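Local coordinates for protein alginate lyase (PDB 3NNB) that probably cleaves the polysaccharide alginate by beta-elimination, at residues A[204-209]-A[228-233]; A[140-145]-A[196-201]; A[103-108]-A[172-177]; A[61-66]-A[96-101]. All coordinates share one frame; numbering follows the deposited sequence. Where two conformers were deposited one is given.

Contact 1 of 4, residues A[204-209]-A[228-233]; sequences EWMQTS and VQLTAY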
loop_
_atom_site.group_PDB
_atom_site.type_symbol
_atom_site.label_atom_id
_atom_site.label_comp_id
_atom_site.label_asym_id
_atom_site.label_seq_id
_atom_site.Cartn_x
_atom_site.Cartn_y
_atom_site.Cartn_z
ATOM N N GLU A 204 -0.757 -10.080 15.949
ATOM C CA GLU A 204 -0.018 -10.727 17.030
ATOM C C GLU A 204 1.444 -10.954 16.661
ATOM O O GLU A 204 2.329 -10.710 17.471
ATOM C CB GLU A 204 -0.678 -12.051 17.412
ATOM C CG GLU A 204 -1.965 -11.823 18.188
ATOM C CD GLU A 204 -2.712 -13.097 18.502
ATOM O OE1 GLU A 204 -2.448 -14.144 17.904
ATOM O OE2 GLU A 204 -3.595 -13.008 19.362
ATOM N N TRP A 205 1.690 -11.442 15.446
ATOM C CA TRP A 205 3.043 -11.643 14.998
ATOM C C TRP A 205 3.769 -10.302 14.889
ATOM O O TRP A 205 4.956 -10.206 15.256
ATOM C CB TRP A 205 3.029 -12.382 13.649
ATOM C CG TRP A 205 4.374 -12.603 13.088
ATOM C CD1 TRP A 205 5.260 -13.584 13.444
ATOM C CD2 TRP A 205 5.032 -11.797 12.114
ATOM N NE1 TRP A 205 6.426 -13.447 12.722
ATOM C CE2 TRP A 205 6.326 -12.353 11.911
ATOM C CE3 TRP A 205 4.686 -10.636 11.417
ATOM C CZ2 TRP A 205 7.244 -11.784 11.043
ATOM C CZ3 TRP A 205 5.591 -10.095 10.540
ATOM C CH2 TRP A 205 6.868 -10.667 10.366
HETATM N N MSE A 206 3.112 -9.278 14.338
HETATM C CA MSE A 206 3.749 -7.958 14.158
HETATM C C MSE A 206 4.201 -7.358 15.498
HETATM O O MSE A 206 5.235 -6.701 15.576
HETATM C CB MSE A 206 2.807 -6.989 13.479
HETATM C CG MSE A 206 2.641 -7.297 12.006
HETATM SE SE MSE A 206 1.244 -6.218 11.181
HETATM C CE MSE A 206 2.113 -4.516 11.221
ATOM N N GLN A 207 3.415 -7.595 16.531
ATOM C CA GLN A 207 3.735 -7.038 17.841
ATOM C C GLN A 207 4.765 -7.836 18.655
ATOM O O GLN A 207 5.297 -7.308 19.620
ATOM C CB GLN A 207 2.472 -6.808 18.649
ATOM C CG GLN A 207 1.659 -5.635 18.096
ATOM C CD GLN A 207 1.136 -4.728 19.202
ATOM O OE1 GLN A 207 1.662 -3.636 19.421
ATOM N NE2 GLN A 207 0.116 -5.184 19.907
ATOM N N THR A 208 5.088 -9.059 18.230
ATOM C CA THR A 208 6.019 -9.940 18.953
ATOM C C THR A 208 7.289 -10.378 18.236
ATOM O O THR A 208 8.307 -10.585 18.883
ATOM C CB THR A 208 5.297 -11.190 19.508
ATOM O OG1 THR A 208 4.718 -11.944 18.421
ATOM C CG2 THR A 208 4.215 -10.747 20.531
ATOM N N SER A 209 7.252 -10.531 16.906
ATOM C CA SER A 209 8.350 -11.119 16.186
ATOM C C SER A 209 9.543 -10.204 16.111
ATOM O O SER A 209 9.394 -9.022 15.877
ATOM C CB SER A 209 7.896 -11.414 14.748
ATOM O OG SER A 209 9.002 -11.567 13.866
ATOM N N VAL A 228 1.220 2.528 9.725
ATOM C CA VAL A 228 -0.033 2.547 8.957
ATOM C C VAL A 228 -0.676 1.162 8.873
ATOM O O VAL A 228 -1.881 1.005 9.088
ATOM C CB VAL A 228 0.136 3.151 7.521
ATOM C CG1 VAL A 228 -1.207 3.262 6.822
ATOM C CG2 VAL A 228 0.796 4.528 7.603
ATOM N N GLN A 229 0.144 0.164 8.574
ATOM C CA GLN A 229 -0.371 -1.188 8.421
ATOM C C GLN A 229 -0.863 -1.683 9.778
ATOM O O GLN A 229 -1.952 -2.219 9.874
ATOM C CB GLN A 229 0.752 -2.120 7.931
ATOM C CG GLN A 229 1.281 -1.833 6.541
ATOM C CD GLN A 229 2.057 -3.025 5.988
ATOM O OE1 GLN A 229 1.459 -4.066 5.680
ATOM N NE2 GLN A 229 3.389 -2.869 5.818
ATOM N N LEU A 230 -0.080 -1.477 10.843
ATOM C CA LEU A 230 -0.526 -1.932 12.176
ATOM C C LEU A 230 -1.896 -1.309 12.525
ATOM O O LEU A 230 -2.817 -1.982 13.022
ATOM C CB LEU A 230 0.517 -1.605 13.242
ATOM C CG LEU A 230 0.222 -2.187 14.637
ATOM C CD1 LEU A 230 0.420 -3.710 14.628
ATOM C CD2 LEU A 230 1.148 -1.495 15.679
ATOM N N THR A 231 -2.036 -0.025 12.214
ATOM C CA THR A 231 -3.262 0.727 12.534
ATOM C C THR A 231 -4.444 0.155 11.755
ATOM O O THR A 231 -5.496 -0.137 12.323
ATOM C CB THR A 231 -3.077 2.195 12.279
ATOM O OG1 THR A 231 -2.008 2.686 13.097
ATOM C CG2 THR A 231 -4.364 2.991 12.640
ATOM N N ALA A 232 -4.266 -0.010 10.440
ATOM C CA ALA A 232 -5.339 -0.529 9.610
ATOM C C ALA A 232 -5.740 -1.957 10.032
ATOM O O ALA A 232 -6.943 -2.280 10.064
ATOM C CB ALA A 232 -4.894 -0.555 8.146
ATOM N N TYR A 233 -4.758 -2.820 10.316
ATOM C CA TYR A 233 -5.067 -4.232 10.643
ATOM C C TYR A 233 -5.694 -4.301 12.035
ATOM O O TYR A 233 -6.613 -5.092 12.259
ATOM C CB TYR A 233 -3.853 -5.140 10.521
ATOM C CG TYR A 233 -3.176 -5.020 9.170
ATOM C CD1 TYR A 233 -3.846 -4.559 8.077
ATOM C CD2 TYR A 233 -1.816 -5.326 9.011
ATOM C CE1 TYR A 233 -3.185 -4.390 6.832
ATOM C CE2 TYR A 233 -1.190 -5.214 7.818
ATOM C CZ TYR A 233 -1.853 -4.711 6.719
ATOM O OH TYR A 233 -1.185 -4.496 5.526
#
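Selenomethionine M206 reaches from helix 189-208 to the flank of helix 221-236 and shows how one flexible side chain can bridge two well-separated helices. The apolar contacts centre on its methyl group. Its chain runs extended to SE and then bends at chi3 (70°), which carries CE against the backbone of L230, 3.8 Å from L230 N, and 3.9 Å from L230 CB. At the exposed margin L230 CD1 makes a loose touch on CG of Q207, 4.2 Å away, which depends on the conformer modelled for that glutamine. The Met-aromatic contact uses the selenium: M206 SE lies in the plane of the Y233 ring, at its edge, 3.9 Å from Y233 CD2. A polar link within helix 221-236 braces the ring: Y233 OH sits 2.7 Å from Q229 OE1 in a hydrogen bond on a lone pair of the amide; Q229 NE2 is held by M165 O. Replacing Y233 with an alanine would probably leave SE without its ring edge and Q229 OE1 without its hydroxyl partner. With the short axes 11.2 Å apart at 142° and no hydrogen bond between the segments, the chemistry implies cohesion by dispersion and shape, mostly through a single polarisable side chain.

Contact 2 of 4, residues A[140-145]-A[196-201]; sequences TKMNPH and KEWFTQ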
loop_
_atom_site.group_PDB
_atom_site.type_symbol
_atom_site.label_atom_id
_atom_site.label_comp_id
_atom_site.label_asym_id
_atom_site.label_seq_id
_atom_site.Cartn_x
_atom_site.Cartn_y
_atom_site.Cartn_z
ATOM N N THR A 140 -3.677 -24.574 0.554
ATOM C CA THR A 140 -2.974 -23.527 -0.196
ATOM C C THR A 140 -2.688 -22.234 0.615
ATOM O O THR A 140 -1.993 -21.337 0.130
ATOM C CB THR A 140 -3.724 -23.098 -1.455
ATOM O OG1 THR A 140 -5.062 -22.688 -1.127
ATOM C CG2 THR A 140 -3.724 -24.211 -2.513
ATOM N N LYS A 141 -3.157 -22.147 1.851
ATOM C CA LYS A 141 -3.146 -20.854 2.518
ATOM C C LYS A 141 -1.755 -20.373 2.947
ATOM O O LYS A 141 -0.844 -21.150 3.232
ATOM C CB LYS A 141 -4.030 -20.853 3.741
ATOM C CG LYS A 141 -3.529 -21.731 4.858
ATOM C CD LYS A 141 -4.466 -21.669 6.033
ATOM C CE LYS A 141 -4.061 -22.626 7.120
ATOM N NZ LYS A 141 -5.191 -22.738 8.096
HETATM N N MSE A 142 -1.639 -19.057 2.974
HETATM C CA MSE A 142 -0.447 -18.389 3.486
HETATM C C MSE A 142 -0.536 -18.283 5.010
HETATM O O MSE A 142 -1.522 -17.811 5.535
HETATM C CB MSE A 142 -0.293 -17.005 2.875
HETATM C CG MSE A 142 0.863 -16.213 3.429
HETATM SE SE MSE A 142 1.011 -14.442 2.661
HETATM C CE MSE A 142 1.871 -13.553 4.152
ATOM N N ASN A 143 0.500 -18.726 5.715
ATOM C CA ASN A 143 0.574 -18.512 7.170
ATOM C C ASN A 143 0.629 -17.028 7.507
ATOM O O ASN A 143 1.215 -16.240 6.756
ATOM C CB ASN A 143 1.718 -19.299 7.777
ATOM C CG ASN A 143 1.541 -20.781 7.629
ATOM O OD1 ASN A 143 0.414 -21.281 7.650
ATOM N ND2 ASN A 143 2.658 -21.506 7.487
ATOM N N PRO A 144 0.041 -16.628 8.646
ATOM C CA PRO A 144 -0.058 -15.198 8.946
ATOM C C PRO A 144 1.200 -14.627 9.639
ATOM O O PRO A 144 1.154 -14.215 10.801
ATOM C CB PRO A 144 -1.303 -15.115 9.849
ATOM C CG PRO A 144 -1.297 -16.411 10.532
ATOM C CD PRO A 144 -0.840 -17.424 9.530
ATOM N N HIS A 145 2.297 -14.598 8.881
ATOM C CA HIS A 145 3.566 -14.002 9.305
ATOM C C HIS A 145 4.453 -13.797 8.093
ATOM O O HIS A 145 4.229 -14.372 7.044
ATOM C CB HIS A 145 4.291 -14.881 10.312
ATOM C CG HIS A 145 4.812 -16.156 9.736
ATOM N ND1 HIS A 145 6.047 -16.244 9.109
ATOM C CD2 HIS A 145 4.271 -17.392 9.688
ATOM C CE1 HIS A 145 6.237 -17.484 8.712
ATOM N NE2 HIS A 145 5.174 -18.196 9.037
ATOM N N LYS A 196 -10.768 -11.993 9.436
ATOM C CA LYS A 196 -10.440 -11.268 10.673
ATOM C C LYS A 196 -9.492 -12.101 11.548
ATOM O O LYS A 196 -8.592 -11.550 12.181
ATOM C CB LYS A 196 -11.700 -10.904 11.437
ATOM C CG LYS A 196 -12.491 -9.826 10.735
ATOM C CD LYS A 196 -13.841 -9.536 11.411
ATOM C CE LYS A 196 -13.710 -8.741 12.704
ATOM N NZ LYS A 196 -13.275 -9.588 13.852
ATOM N N GLU A 197 -9.679 -13.420 11.580
ATOM C CA GLU A 197 -8.793 -14.309 12.357
ATOM C C GLU A 197 -7.372 -14.316 11.780
ATOM O O GLU A 197 -6.405 -14.269 12.516
ATOM C CB GLU A 197 -9.357 -15.731 12.452
ATOM C CG GLU A 197 -10.520 -15.839 13.463
ATOM C CD GLU A 197 -11.129 -17.231 13.584
ATOM O OE1 GLU A 197 -10.723 -18.137 12.845
ATOM O OE2 GLU A 197 -12.022 -17.402 14.437
ATOM N N TRP A 198 -7.255 -14.341 10.448
ATOM C CA TRP A 198 -5.928 -14.257 9.809
ATOM C C TRP A 198 -5.220 -12.950 10.177
ATOM O O TRP A 198 -4.062 -12.965 10.620
ATOM C CB TRP A 198 -6.046 -14.399 8.290
ATOM C CG TRP A 198 -4.732 -14.637 7.607
ATOM C CD1 TRP A 198 -4.231 -15.857 7.225
ATOM C CD2 TRP A 198 -3.787 -13.662 7.159
ATOM N NE1 TRP A 198 -3.034 -15.703 6.622
ATOM C CE2 TRP A 198 -2.730 -14.372 6.552
ATOM C CE3 TRP A 198 -3.736 -12.274 7.189
ATOM C CZ2 TRP A 198 -1.633 -13.748 6.013
ATOM C CZ3 TRP A 198 -2.643 -11.654 6.649
ATOM C CH2 TRP A 198 -1.603 -12.396 6.062
ATOM N N PHE A 199 -5.921 -11.815 10.044
ATOM C CA PHE A 199 -5.321 -10.523 10.344
ATOM C C PHE A 199 -5.049 -10.405 11.854
ATOM O O PHE A 199 -4.135 -9.722 12.243
ATOM C CB PHE A 199 -6.180 -9.362 9.813
ATOM C CG PHE A 199 -5.886 -9.039 8.375
ATOM C CD1 PHE A 199 -4.771 -8.256 8.044
ATOM C CD2 PHE A 199 -6.649 -9.607 7.328
ATOM C CE1 PHE A 199 -4.453 -8.004 6.740
ATOM C CE2 PHE A 199 -6.306 -9.347 6.021
ATOM C CZ PHE A 199 -5.203 -8.543 5.725
ATOM N N THR A 200 -5.846 -11.051 12.700
ATOM C CA THR A 200 -5.610 -11.010 14.169
ATOM C C THR A 200 -4.271 -11.682 14.454
ATOM O O THR A 200 -3.468 -11.156 15.216
ATOM C CB THR A 200 -6.735 -11.707 14.944
ATOM O OG1 THR A 200 -7.975 -10.976 14.800
ATOM C CG2 THR A 200 -6.373 -11.857 16.400
ATOM N N GLN A 201 -4.032 -12.838 13.817
ATOM C CA GLN A 201 -2.783 -13.547 13.947
ATOM C C GLN A 201 -1.605 -12.787 13.390
ATOM O O GLN A 201 -0.536 -12.728 13.982
ATOM C CB GLN A 201 -2.865 -14.915 13.343
ATOM C CG GLN A 201 -3.724 -15.851 14.143
ATOM C CD GLN A 201 -3.775 -17.227 13.479
ATOM O OE1 GLN A 201 -4.535 -17.443 12.564
ATOM N NE2 GLN A 201 -2.944 -18.130 13.932
#
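P144 lies over one face of the W198 indole while the backbone carbonyl of M142 meets the same ring at its edge, so a loop and a helix share one aromatic group in two ways. The polar part is a single bond: W198 NE1 donates to M142 O at 2.8 Å, almost straight at 175° and within the indole plane, though the donor is tilted 26° from the carbonyl plane. The CH-pi part comes from P144 CB, 3.7 Å from the centroid of the five-membered ring of W198 and nearly above it. Apolar packing completes the join. M142 CE touches W198 CZ2 at 4.0 Å, and P144 CG rests 3.5 Å from CB of Q201, one helical turn on. W198 CG stands anti to the backbone N (chi1 -167°), which starts the indole on its way to the loop. A leucine in place of W198 would probably leave M142 O without its donor and P144 without a flat surface to lie on. F135 of helix 121-136 packs edge-to-face with W198. P144 is the centre of an inverse gamma turn, closed by H145 N bonding to N143 O at 2.9 Å; the whole is a proline-tryptophan CH-pi contact that joins this turn to helix 189-208.

Contact 3 of 4, residues A[103-108]-A[172-177]; sequences DMSKAV and TEMIDA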
loop_
_atom_site.group_PDB
_atom_site.type_symbol
_atom_site.label_atom_id
_atom_site.label_comp_id
_atom_site.label_asym_id
_atom_site.label_seq_id
_atom_site.Cartn_x
_atom_site.Cartn_y
_atom_site.Cartn_z
ATOM N N ASP A 103 -0.750 -9.907 -7.361
ATOM C CA ASP A 103 -1.833 -10.210 -8.312
ATOM C C ASP A 103 -3.130 -10.464 -7.543
ATOM O O ASP A 103 -4.205 -10.016 -7.956
ATOM C CB ASP A 103 -1.535 -11.462 -9.130
ATOM C CG ASP A 103 -0.508 -11.226 -10.223
ATOM O OD1 ASP A 103 -0.211 -10.073 -10.567
ATOM O OD2 ASP A 103 -0.010 -12.255 -10.704
HETATM N N MSE A 104 -3.021 -11.227 -6.449
HETATM C CA MSE A 104 -4.176 -11.564 -5.605
HETATM C C MSE A 104 -4.778 -10.315 -4.986
HETATM O O MSE A 104 -5.977 -10.060 -5.082
HETATM C CB MSE A 104 -3.753 -12.585 -4.532
HETATM C CG MSE A 104 -4.879 -13.078 -3.560
HETATM SE SE MSE A 104 -5.341 -11.797 -2.191
HETATM C CE MSE A 104 -3.614 -11.642 -1.331
ATOM N N SER A 105 -3.930 -9.511 -4.356
ATOM C CA SER A 105 -4.387 -8.309 -3.677
ATOM C C SER A 105 -5.059 -7.322 -4.645
ATOM O O SER A 105 -6.129 -6.738 -4.371
ATOM C CB SER A 105 -3.184 -7.662 -2.978
ATOM O OG SER A 105 -3.550 -6.439 -2.395
ATOM N N LYS A 106 -4.429 -7.121 -5.788
ATOM C CA LYS A 106 -4.993 -6.260 -6.824
ATOM C C LYS A 106 -6.323 -6.787 -7.325
ATOM O O LYS A 106 -7.265 -6.027 -7.539
ATOM C CB LYS A 106 -4.025 -6.077 -7.974
ATOM C CG LYS A 106 -2.850 -5.239 -7.594
ATOM C CD LYS A 106 -1.973 -4.936 -8.826
ATOM C CE LYS A 106 -0.896 -5.949 -9.055
ATOM N NZ LYS A 106 0.192 -5.338 -9.884
ATOM N N ALA A 107 -6.404 -8.095 -7.516
ATOM C CA ALA A 107 -7.653 -8.721 -8.009
ATOM C C ALA A 107 -8.799 -8.575 -7.015
ATOM O O ALA A 107 -9.923 -8.260 -7.388
ATOM C CB ALA A 107 -7.412 -10.223 -8.355
ATOM N N VAL A 108 -8.527 -8.787 -5.742
ATOM C CA VAL A 108 -9.564 -8.693 -4.729
ATOM C C VAL A 108 -10.040 -7.258 -4.625
ATOM O O VAL A 108 -11.243 -7.011 -4.487
ATOM C CB VAL A 108 -9.055 -9.221 -3.376
ATOM C CG1 VAL A 108 -9.989 -8.810 -2.252
ATOM C CG2 VAL A 108 -8.885 -10.799 -3.458
ATOM N N THR A 172 -3.785 -2.907 3.205
ATOM C CA THR A 172 -4.492 -1.758 3.797
ATOM C C THR A 172 -5.703 -1.377 2.954
ATOM O O THR A 172 -6.815 -1.180 3.482
ATOM C CB THR A 172 -3.566 -0.558 4.029
ATOM O OG1 THR A 172 -3.000 -0.118 2.787
ATOM C CG2 THR A 172 -2.500 -0.897 5.127
ATOM N N GLU A 173 -5.512 -1.324 1.646
ATOM C CA GLU A 173 -6.553 -1.045 0.695
ATOM C C GLU A 173 -7.475 -2.248 0.460
ATOM O O GLU A 173 -8.691 -2.101 0.397
ATOM C CB GLU A 173 -5.918 -0.598 -0.642
ATOM C CG GLU A 173 -6.894 -0.255 -1.682
ATOM C CD GLU A 173 -6.262 0.373 -2.942
ATOM O OE1 GLU A 173 -5.029 0.337 -3.049
ATOM O OE2 GLU A 173 -7.057 0.816 -3.819
HETATM N N MSE A 174 -6.887 -3.447 0.341
HETATM C CA MSE A 174 -7.671 -4.663 0.195
HETATM C C MSE A 174 -8.752 -4.821 1.267
HETATM O O MSE A 174 -9.853 -5.253 0.985
HETATM C CB MSE A 174 -6.749 -5.878 0.204
HETATM C CG MSE A 174 -7.445 -7.116 -0.268
HETATM SE SE MSE A 174 -6.405 -8.738 -0.045
HETATM C CE MSE A 174 -6.562 -8.830 1.847
ATOM N N ILE A 175 -8.419 -4.437 2.496
ATOM C CA ILE A 175 -9.359 -4.545 3.600
ATOM C C ILE A 175 -10.587 -3.666 3.307
ATOM O O ILE A 175 -11.719 -4.100 3.540
ATOM C CB ILE A 175 -8.717 -4.166 4.938
ATOM C CG1 ILE A 175 -7.899 -5.370 5.453
ATOM C CG2 ILE A 175 -9.804 -3.687 5.949
ATOM C CD1 ILE A 175 -6.905 -4.999 6.598
ATOM N N ASP A 176 -10.367 -2.461 2.793
ATOM C CA ASP A 176 -11.500 -1.597 2.416
ATOM C C ASP A 176 -12.358 -2.247 1.333
ATOM O O ASP A 176 -13.615 -2.177 1.393
ATOM C CB ASP A 176 -11.063 -0.208 1.986
ATOM C CG ASP A 176 -10.673 0.682 3.145
ATOM O OD1 ASP A 176 -10.841 0.289 4.327
ATOM O OD2 ASP A 176 -10.174 1.770 2.851
ATOM N N ALA A 177 -11.722 -2.897 0.372
ATOM C CA ALA A 177 -12.473 -3.596 -0.698
ATOM C C ALA A 177 -13.285 -4.747 -0.099
ATOM O O ALA A 177 -14.420 -4.980 -0.526
ATOM C CB ALA A 177 -11.516 -4.087 -1.783
#
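Two selenomethionines, M104 and M174, meet because their chains fold differently from the same start. In both, CG is anti to the backbone N; M104 then bends at chi2 (-77°), which swings its SE toward helix 171-180, whereas M174 runs on extended (chi2 -172°) and brings its SE out to helix 98-118. The seleniums come within 3.9 Å of each other, M104 SE to M174 SE, with the two side chains crossing at about a right angle. Nearer the backbone, V108 CG1 packs on M174 CG at 3.6 Å, the shorter of these apolar approaches, while S105 OG lies 4.2 Å from M174 CB without bonding to it. That hydroxyl pairs instead with S170 OG, just before the second segment. A177 CB fills the next turn, 4.0 Å from V108 O. All five touching residues are buried, and no hydrogen bond joins the segments, so the interface depends on close apolar fit. F130 of helix 121-136 packs on V108, while W134 and F135 of the same helix cover M104. With short axes 9.3 Å apart and crossing at 35°, this near-parallel helix pair is consistent with the alpha/alpha toroid of helical hairpins expected for the six-hairpin clan of this family.

Contact 4 of 4, residues A[61-66]-A[96-101]; sequences HDYMSM and LDRNKL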
loop_
_atom_site.group_PDB
_atom_site.type_symbol
_atom_site.label_atom_id
_atom_site.label_comp_id
_atom_site.label_asym_id
_atom_site.label_seq_id
_atom_site.Cartn_x
_atom_site.Cartn_y
_atom_site.Cartn_z
ATOM N N HIS A 61 3.882 -23.163 2.991
ATOM C CA HIS A 61 2.817 -22.225 3.364
ATOM C C HIS A 61 3.361 -20.928 3.967
ATOM O O HIS A 61 2.619 -19.961 4.147
ATOM C CB HIS A 61 1.846 -22.861 4.346
ATOM C CG HIS A 61 1.032 -23.963 3.773
ATOM N ND1 HIS A 61 -0.237 -23.748 3.271
ATOM C CD2 HIS A 61 1.262 -25.300 3.690
ATOM C CE1 HIS A 61 -0.745 -24.913 2.886
ATOM N NE2 HIS A 61 0.148 -25.871 3.112
ATOM N N ASP A 62 4.651 -20.901 4.314
ATOM C CA ASP A 62 5.290 -19.670 4.677
ATOM C C ASP A 62 5.593 -18.803 3.456
ATOM O O ASP A 62 6.265 -19.227 2.503
ATOM C CB ASP A 62 6.577 -19.911 5.468
ATOM C CG ASP A 62 6.330 -20.479 6.871
ATOM O OD1 ASP A 62 5.186 -20.454 7.379
ATOM O OD2 ASP A 62 7.337 -20.922 7.473
ATOM N N TYR A 63 5.129 -17.553 3.536
ATOM C CA TYR A 63 5.453 -16.544 2.546
ATOM C C TYR A 63 6.963 -16.364 2.427
ATOM O O TYR A 63 7.650 -16.279 3.428
ATOM C CB TYR A 63 4.776 -15.203 2.884
ATOM C CG TYR A 63 5.068 -14.086 1.908
ATOM C CD1 TYR A 63 4.341 -13.920 0.742
ATOM C CD2 TYR A 63 6.074 -13.199 2.181
ATOM C CE1 TYR A 63 4.612 -12.885 -0.122
ATOM C CE2 TYR A 63 6.367 -12.144 1.309
ATOM C CZ TYR A 63 5.637 -11.994 0.165
ATOM O OH TYR A 63 5.923 -10.949 -0.695
HETATM N N MSE A 64 7.439 -16.301 1.198
HETATM C CA MSE A 64 8.849 -16.074 0.931
HETATM C C MSE A 64 8.953 -15.127 -0.211
HETATM O O MSE A 64 8.345 -15.346 -1.278
HETATM C CB MSE A 64 9.568 -17.402 0.595
HETATM C CG MSE A 64 11.081 -17.221 0.489
HETATM SE SE MSE A 64 11.895 -18.866 -0.136
HETATM C CE MSE A 64 13.739 -18.179 -0.300
ATOM N N SER A 65 9.756 -14.090 -0.014
ATOM C CA SER A 65 10.107 -13.197 -1.137
ATOM C C SER A 65 11.584 -12.839 -1.063
ATOM O O SER A 65 12.250 -13.182 -0.088
ATOM C CB SER A 65 9.285 -11.900 -1.105
ATOM O OG SER A 65 9.547 -11.150 0.060
HETATM N N MSE A 66 12.067 -12.178 -2.109
HETATM C CA MSE A 66 13.464 -11.732 -2.211
HETATM C C MSE A 66 13.547 -10.212 -2.170
HETATM O O MSE A 66 12.714 -9.526 -2.776
HETATM C CB MSE A 66 14.048 -12.186 -3.556
HETATM C CG MSE A 66 15.557 -11.978 -3.667
HETATM SE SE MSE A 66 16.144 -12.347 -5.505
HETATM C CE MSE A 66 15.908 -10.606 -6.150
ATOM N N LEU A 96 9.439 -16.219 -6.551
ATOM C CA LEU A 96 8.939 -16.422 -5.183
ATOM C C LEU A 96 7.500 -15.884 -5.085
ATOM O O LEU A 96 6.780 -15.934 -6.068
ATOM C CB LEU A 96 9.922 -15.815 -4.198
ATOM C CG LEU A 96 11.344 -16.358 -4.295
ATOM C CD1 LEU A 96 12.244 -15.751 -3.207
ATOM C CD2 LEU A 96 11.316 -17.908 -4.198
ATOM N N ASP A 97 7.055 -15.453 -3.901
ATOM C CA ASP A 97 5.636 -15.176 -3.664
ATOM C C ASP A 97 5.139 -13.759 -3.951
ATOM O O ASP A 97 3.932 -13.518 -3.966
ATOM C CB ASP A 97 5.285 -15.523 -2.204
ATOM C CG ASP A 97 5.366 -17.008 -1.901
ATOM O OD1 ASP A 97 5.117 -17.803 -2.839
ATOM O OD2 ASP A 97 5.655 -17.349 -0.728
ATOM N N ARG A 98 6.052 -12.807 -4.093
ATOM C CA ARG A 98 5.690 -11.358 -4.084
ATOM C C ARG A 98 4.701 -10.987 -5.179
ATOM O O ARG A 98 3.709 -10.272 -4.914
ATOM C CB ARG A 98 6.926 -10.467 -4.242
ATOM C CG ARG A 98 6.613 -9.005 -4.358
ATOM C CD ARG A 98 6.001 -8.493 -3.090
ATOM N NE ARG A 98 5.667 -7.064 -3.146
ATOM C CZ ARG A 98 4.502 -6.576 -3.571
ATOM N NH1 ARG A 98 3.559 -7.368 -4.018
ATOM N NH2 ARG A 98 4.286 -5.257 -3.527
ATOM N N ASN A 99 4.962 -11.439 -6.398
ATOM C CA ASN A 99 4.072 -11.084 -7.526
ATOM C C ASN A 99 2.747 -11.807 -7.490
ATOM O O ASN A 99 1.741 -11.244 -7.884
ATOM C CB ASN A 99 4.795 -11.246 -8.876
ATOM C CG ASN A 99 5.910 -10.179 -9.075
ATOM O OD1 ASN A 99 5.900 -9.140 -8.410
ATOM N ND2 ASN A 99 6.861 -10.449 -9.993
ATOM N N LYS A 100 2.717 -13.023 -6.972
ATOM C CA LYS A 100 1.457 -13.724 -6.772
ATOM C C LYS A 100 0.609 -13.001 -5.720
ATOM O O LYS A 100 -0.596 -12.801 -5.911
ATOM C CB LYS A 100 1.662 -15.188 -6.363
ATOM C CG LYS A 100 2.373 -16.147 -7.351
ATOM C CD LYS A 100 1.860 -16.109 -8.728
ATOM C CE LYS A 100 2.353 -17.354 -9.557
ATOM N NZ LYS A 100 1.318 -18.490 -9.605
ATOM N N LEU A 101 1.239 -12.593 -4.612
ATOM C CA LEU A 101 0.532 -11.833 -3.595
ATOM C C LEU A 101 -0.033 -10.539 -4.213
ATOM O O LEU A 101 -1.180 -10.158 -3.919
ATOM C CB LEU A 101 1.463 -11.553 -2.402
ATOM C CG LEU A 101 0.754 -10.853 -1.205
ATOM C CD1 LEU A 101 1.273 -11.350 0.145
ATOM C CD2 LEU A 101 0.922 -9.339 -1.372
#
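The Y63 ring and the D97 side chain slide past each other in opposite directions, ring and carboxylate planes 41° apart, as the chain of strand 64-66 passes the start of helix 98-118. Y63 CG is anti to the backbone N, on the carbonyl-carbon side, and the ring beyond it meets D97 and L101; its CE1 comes 3.4 Å from D97 CB and, obliquely, 3.7 Å from CD1 of L101, whose side chain crosses that of Y63 at about a right angle. Farther out, Y63 OH packs 3.4 Å from R98 CD, with the phenol and guanidinium planes 50° apart. The hydroxyl finds its polar partner in D167, which also binds S65 OG. D97 grips the backbone beside the ring. M64 N donates to D97 OD2 at 2.8 Å, arriving on the anti side of the carboxylate and 26° out of its plane, and D97 N returns a bond of 2.9 Å to M64 O, nearly along the C=O axis. One aspartate thus serves both the N-H and the C=O of M64, and a salt bridge from D97 OD2 to K51 would probably stabilise its negative charge. On the far flank, L96 CB lies 3.4 Å from M64 O, and L96 CD1 packs obliquely against the extended chain of M64 and 4.0 Å from M66 CB. Strand 64-66 lies beside strand 148-151 in a short parallel sheet, S65 bonding to Y148 through the backbone, while W134 of helix 121-136 covers L101 and M142 of the loop after that helix packs on Y63.

In the fold
Contacts 1 and 2 share helix 189-208, with centres 12 Å apart; they touch where W205 NE1 comes 3.5 Å from H145 CB and where Y233 CD1 lies 3.7 Å from F199 CE1. I175 of contact 3 packs against both, its CD1 being 3.4 Å from Y233 CD1 and 3.9 Å from F199 CE1. Contact 4 joins contact 2 through polar links, with N143 ND2 and D62 OD1 2.7 Å apart, and continues into contact 3 along helix 98-118. Contacts 1 and 4 do not touch, their nearest atoms being about 9 Å apart. The sodium ion, bound by E182, S184 and F187, is about 14 Å from the side chain of V108 in contact 3.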